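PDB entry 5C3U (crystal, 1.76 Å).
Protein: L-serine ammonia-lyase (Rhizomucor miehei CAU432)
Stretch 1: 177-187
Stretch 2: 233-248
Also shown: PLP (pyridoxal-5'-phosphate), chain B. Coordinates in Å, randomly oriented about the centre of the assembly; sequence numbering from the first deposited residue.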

# COMPACT_ATOMS: atom_id res chain seq x y z
N CYS A 177 8.82 2.00 2.47
CA CYS A 177 7.49 1.40 2.55
C CYS A 177 6.44 2.49 2.85
O CYS A 177 6.49 3.12 3.90
CB CYS A 177 7.47 0.31 3.62
SG CYS A 177 5.87 -0.49 3.89
N PRO A 178 5.51 2.72 1.92
CA PRO A 178 4.41 3.68 2.20
C PRO A 178 3.54 3.18 3.35
O PRO A 178 3.34 1.96 3.46
CB PRO A 178 3.59 3.69 0.89
CG PRO A 178 4.15 2.62 0.05
CD PRO A 178 5.35 2.00 0.65
N VAL A 179 3.07 4.09 4.22
CA VAL A 179 2.19 3.73 5.35
C VAL A 179 0.84 4.46 5.31
O VAL A 179 0.80 5.70 5.28
CB VAL A 179 2.89 3.96 6.74
CG1 VAL A 179 1.95 3.60 7.89
CG2 VAL A 179 4.15 3.11 6.82
N GLY A 180 -0.25 3.68 5.27
CA GLY A 180 -1.63 4.16 5.46
C GLY A 180 -2.07 3.76 6.85
O GLY A 180 -1.81 4.49 7.81
N GLY A 181 -2.70 2.59 6.98
CA GLY A 181 -3.08 2.07 8.30
C GLY A 181 -2.04 1.16 8.94
O GLY A 181 -2.21 0.73 10.09
N GLY A 182 -0.97 0.85 8.20
CA GLY A 182 0.14 0.05 8.70
C GLY A 182 0.13 -1.44 8.42
O GLY A 182 1.01 -2.15 8.91
N GLY A 183 -0.82 -1.92 7.61
CA GLY A 183 -0.88 -3.35 7.25
C GLY A 183 0.35 -3.84 6.51
O GLY A 183 0.92 -4.88 6.84
N LEU A 184 0.75 -3.09 5.49
CA LEU A 184 1.92 -3.46 4.67
C LEU A 184 3.17 -3.37 5.52
O LEU A 184 3.97 -4.31 5.57
CB LEU A 184 2.02 -2.56 3.44
CG LEU A 184 3.21 -2.78 2.53
CD1 LEU A 184 3.28 -4.21 1.99
CD2 LEU A 184 3.15 -1.76 1.39
N LEU A 185 3.30 -2.25 6.22
CA LEU A 185 4.36 -2.07 7.19
C LEU A 185 4.53 -3.28 8.11
O LEU A 185 5.64 -3.80 8.25
CB LEU A 185 4.15 -0.80 8.00
CG LEU A 185 5.24 -0.60 9.05
CD1 LEU A 185 6.60 -0.44 8.38
CD2 LEU A 185 4.93 0.57 9.98
N ASN A 186 3.44 -3.69 8.76
CA ASN A 186 3.47 -4.85 9.66
C ASN A 186 3.95 -6.12 8.97
O ASN A 186 4.77 -6.86 9.52
CB ASN A 186 2.08 -5.10 10.31
CG ASN A 186 1.61 -3.93 11.17
OD1 ASN A 186 2.37 -3.02 11.51
ND2 ASN A 186 0.32 -3.95 11.53
N GLY A 187 3.43 -6.39 7.77
CA GLY A 187 3.90 -7.55 7.02
C GLY A 187 5.39 -7.47 6.68
O GLY A 187 6.12 -8.46 6.76
N THR A 233 -4.39 8.86 -1.62
CA THR A 233 -5.67 8.41 -1.07
C THR A 233 -5.53 7.17 -0.20
O THR A 233 -6.19 7.08 0.84
CB THR A 233 -6.64 8.06 -2.23
OG1 THR A 233 -6.71 9.17 -3.13
CG2 THR A 233 -8.05 7.71 -1.70
N SER A 234 -4.65 6.23 -0.60
CA SER A 234 -4.55 4.97 0.12
C SER A 234 -3.77 5.11 1.43
O SER A 234 -3.74 4.19 2.22
CB SER A 234 -3.96 3.86 -0.73
OG SER A 234 -4.81 3.66 -1.85
N LEU A 235 -3.18 6.27 1.64
CA LEU A 235 -2.43 6.54 2.88
C LEU A 235 -3.24 7.27 3.92
O LEU A 235 -2.76 7.47 5.06
CB LEU A 235 -1.11 7.29 2.58
CG LEU A 235 -0.12 6.63 1.59
CD1 LEU A 235 1.24 7.31 1.59
CD2 LEU A 235 0.03 5.11 1.77
N ILE A 236 -4.46 7.68 3.58
CA ILE A 236 -5.35 8.30 4.57
C ILE A 236 -5.81 7.23 5.58
O ILE A 236 -6.33 6.19 5.21
CB ILE A 236 -6.58 8.94 3.89
CG1 ILE A 236 -6.13 10.02 2.89
CG2 ILE A 236 -7.57 9.50 4.92
CD1 ILE A 236 -7.22 10.53 1.97
N SER A 237 -5.59 7.48 6.88
CA SER A 237 -6.15 6.61 7.91
C SER A 237 -6.45 7.48 9.14
O SER A 237 -5.72 8.44 9.41
CB SER A 237 -5.16 5.50 8.27
OG SER A 237 -5.75 4.51 9.10
N LYS A 238 -7.51 7.15 9.87
CA LYS A 238 -7.84 7.90 11.10
C LYS A 238 -6.84 7.56 12.20
O LYS A 238 -6.56 8.40 13.08
CB LYS A 238 -9.29 7.60 11.54
N ALA A 239 -6.31 6.33 12.15
CA ALA A 239 -5.34 5.84 13.12
C ALA A 239 -4.50 4.75 12.51
O ALA A 239 -4.92 4.09 11.55
CB ALA A 239 -6.06 5.32 14.37
N VAL A 240 -3.31 4.54 13.03
CA VAL A 240 -2.50 3.42 12.55
C VAL A 240 -2.82 2.20 13.42
O VAL A 240 -3.33 2.35 14.54
CB VAL A 240 -1.00 3.80 12.53
CG1 VAL A 240 -0.36 3.69 13.91
CG2 VAL A 240 -0.23 3.00 11.50
N SER A 241 -2.56 0.99 12.90
CA SER A 241 -2.85 -0.21 13.70
C SER A 241 -1.98 -0.24 14.95
O SER A 241 -0.81 0.14 14.91
CB SER A 241 -2.59 -1.47 12.90
OG SER A 241 -1.22 -1.66 12.70
N SER A 242 -2.55 -0.70 16.06
CA SER A 242 -1.78 -0.85 17.31
C SER A 242 -0.55 -1.76 17.15
O SER A 242 0.47 -1.58 17.83
CB SER A 242 -2.69 -1.38 18.42
OG SER A 242 -3.06 -2.70 18.10
N LYS A 243 -0.65 -2.73 16.24
CA LYS A 243 0.48 -3.61 15.94
C LYS A 243 1.66 -2.83 15.35
O LYS A 243 2.80 -3.18 15.62
CB LYS A 243 0.05 -4.74 14.99
CG LYS A 243 1.15 -5.70 14.54
CD LYS A 243 1.84 -6.44 15.69
CE LYS A 243 0.93 -7.43 16.38
NZ LYS A 243 1.73 -8.52 17.02
N SER A 244 1.38 -1.78 14.57
CA SER A 244 2.44 -1.00 13.91
C SER A 244 3.34 -0.32 14.93
O SER A 244 4.56 -0.36 14.82
CB SER A 244 1.84 0.06 12.97
OG SER A 244 1.14 -0.58 11.91
N LEU A 245 2.70 0.30 15.91
CA LEU A 245 3.39 0.99 17.01
C LEU A 245 4.21 0.01 17.84
O LEU A 245 5.36 0.29 18.21
CB LEU A 245 2.36 1.73 17.87
CG LEU A 245 2.85 2.77 18.89
CD1 LEU A 245 3.58 3.91 18.20
CD2 LEU A 245 1.69 3.32 19.71
N GLU A 246 3.62 -1.15 18.13
CA GLU A 246 4.28 -2.22 18.86
C GLU A 246 5.54 -2.73 18.14
O GLU A 246 6.61 -2.83 18.74
CB GLU A 246 3.28 -3.36 19.11
CG GLU A 246 3.86 -4.70 19.54
CD GLU A 246 2.79 -5.68 20.00
OE1 GLU A 246 1.67 -5.68 19.44
OE2 GLU A 246 3.07 -6.46 20.94
N LEU A 247 5.42 -3.03 16.84
CA LEU A 247 6.57 -3.48 16.05
C LEU A 247 7.63 -2.39 15.91
O LEU A 247 8.82 -2.69 15.80
CB LEU A 247 6.12 -3.96 14.65
CG LEU A 247 5.26 -5.22 14.61
CD1 LEU A 247 4.61 -5.41 13.25
CD2 LEU A 247 6.04 -6.47 15.00
N SER A 248 7.21 -1.13 15.91
CA SER A 248 8.13 -0.01 15.75
C SER A 248 9.10 0.10 16.94
O SER A 248 10.18 0.67 16.79
CB SER A 248 7.39 1.31 15.51
OG SER A 248 6.95 1.93 16.72
N1 PLP B . 0.05 2.08 -1.30
C2 PLP B . -1.03 1.62 -1.94
C2A PLP B . -1.27 1.88 -3.41
C3 PLP B . -2.02 0.84 -1.19
O3 PLP B . -3.13 0.34 -1.81
C4 PLP B . -1.73 0.59 0.24
C4A PLP B . -2.67 -0.21 1.04
C5 PLP B . -0.50 1.16 0.84
C6 PLP B . 0.35 1.89 0.00
C5A PLP B . -0.14 0.96 2.32
O4P PLP B . -1.33 0.66 3.04
P PLP B . -1.47 0.19 4.58
O1P PLP B . -1.35 -1.29 4.63
O2P PLP B . -0.44 0.95 5.43
O3P PLP B . -2.85 0.69 4.83
O HOH W 1 -5.22 0.93 10.95

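The two stretches bury 540 Å² between them, and Asn-186, Leu-235 and Gly-180 account for the largest shares. Asn-186 lies on the first turn of helix 183-187. Its CA-to-CB bond points sideways, but with chi1 in the m well its amide reaches the start of helix 242-248, where ND2 donates to Ser-241 OG (3.0 Å) and OD1 accepts from Ser-244 OG (2.8 Å). A carboxamide suits this place because it offers a donor and an acceptor at once. The two serines are themselves linked, Ser-241 OG donating to Ser-244 OG (2.7 Å), so the three side chains form a closed polar cluster. Beside it, Ser-241 N donates to Gly-181 O (2.8 Å), joining the backbones directly, while water 1 bridges Gly-181 O and Ala-239 O.

At the other end, Leu-235 brings CD2 to 3.9 Å from Pro-178 CB and 3.7 Å from PLP C6, packing against both strand and cofactor. Gly-180 lies so close to this segment that its CA makes a CH···O contact with Leu-235 O (3.5 Å); a CB here would clash with Ser-234 O. Gly-182, with a positive phi, likewise has no room for one beside Ser-244 OG. The same glycine loop holds the PLP phosphate, Gly-180 N and Gly-182 N both donating to O2P (2.7 and 2.8 Å).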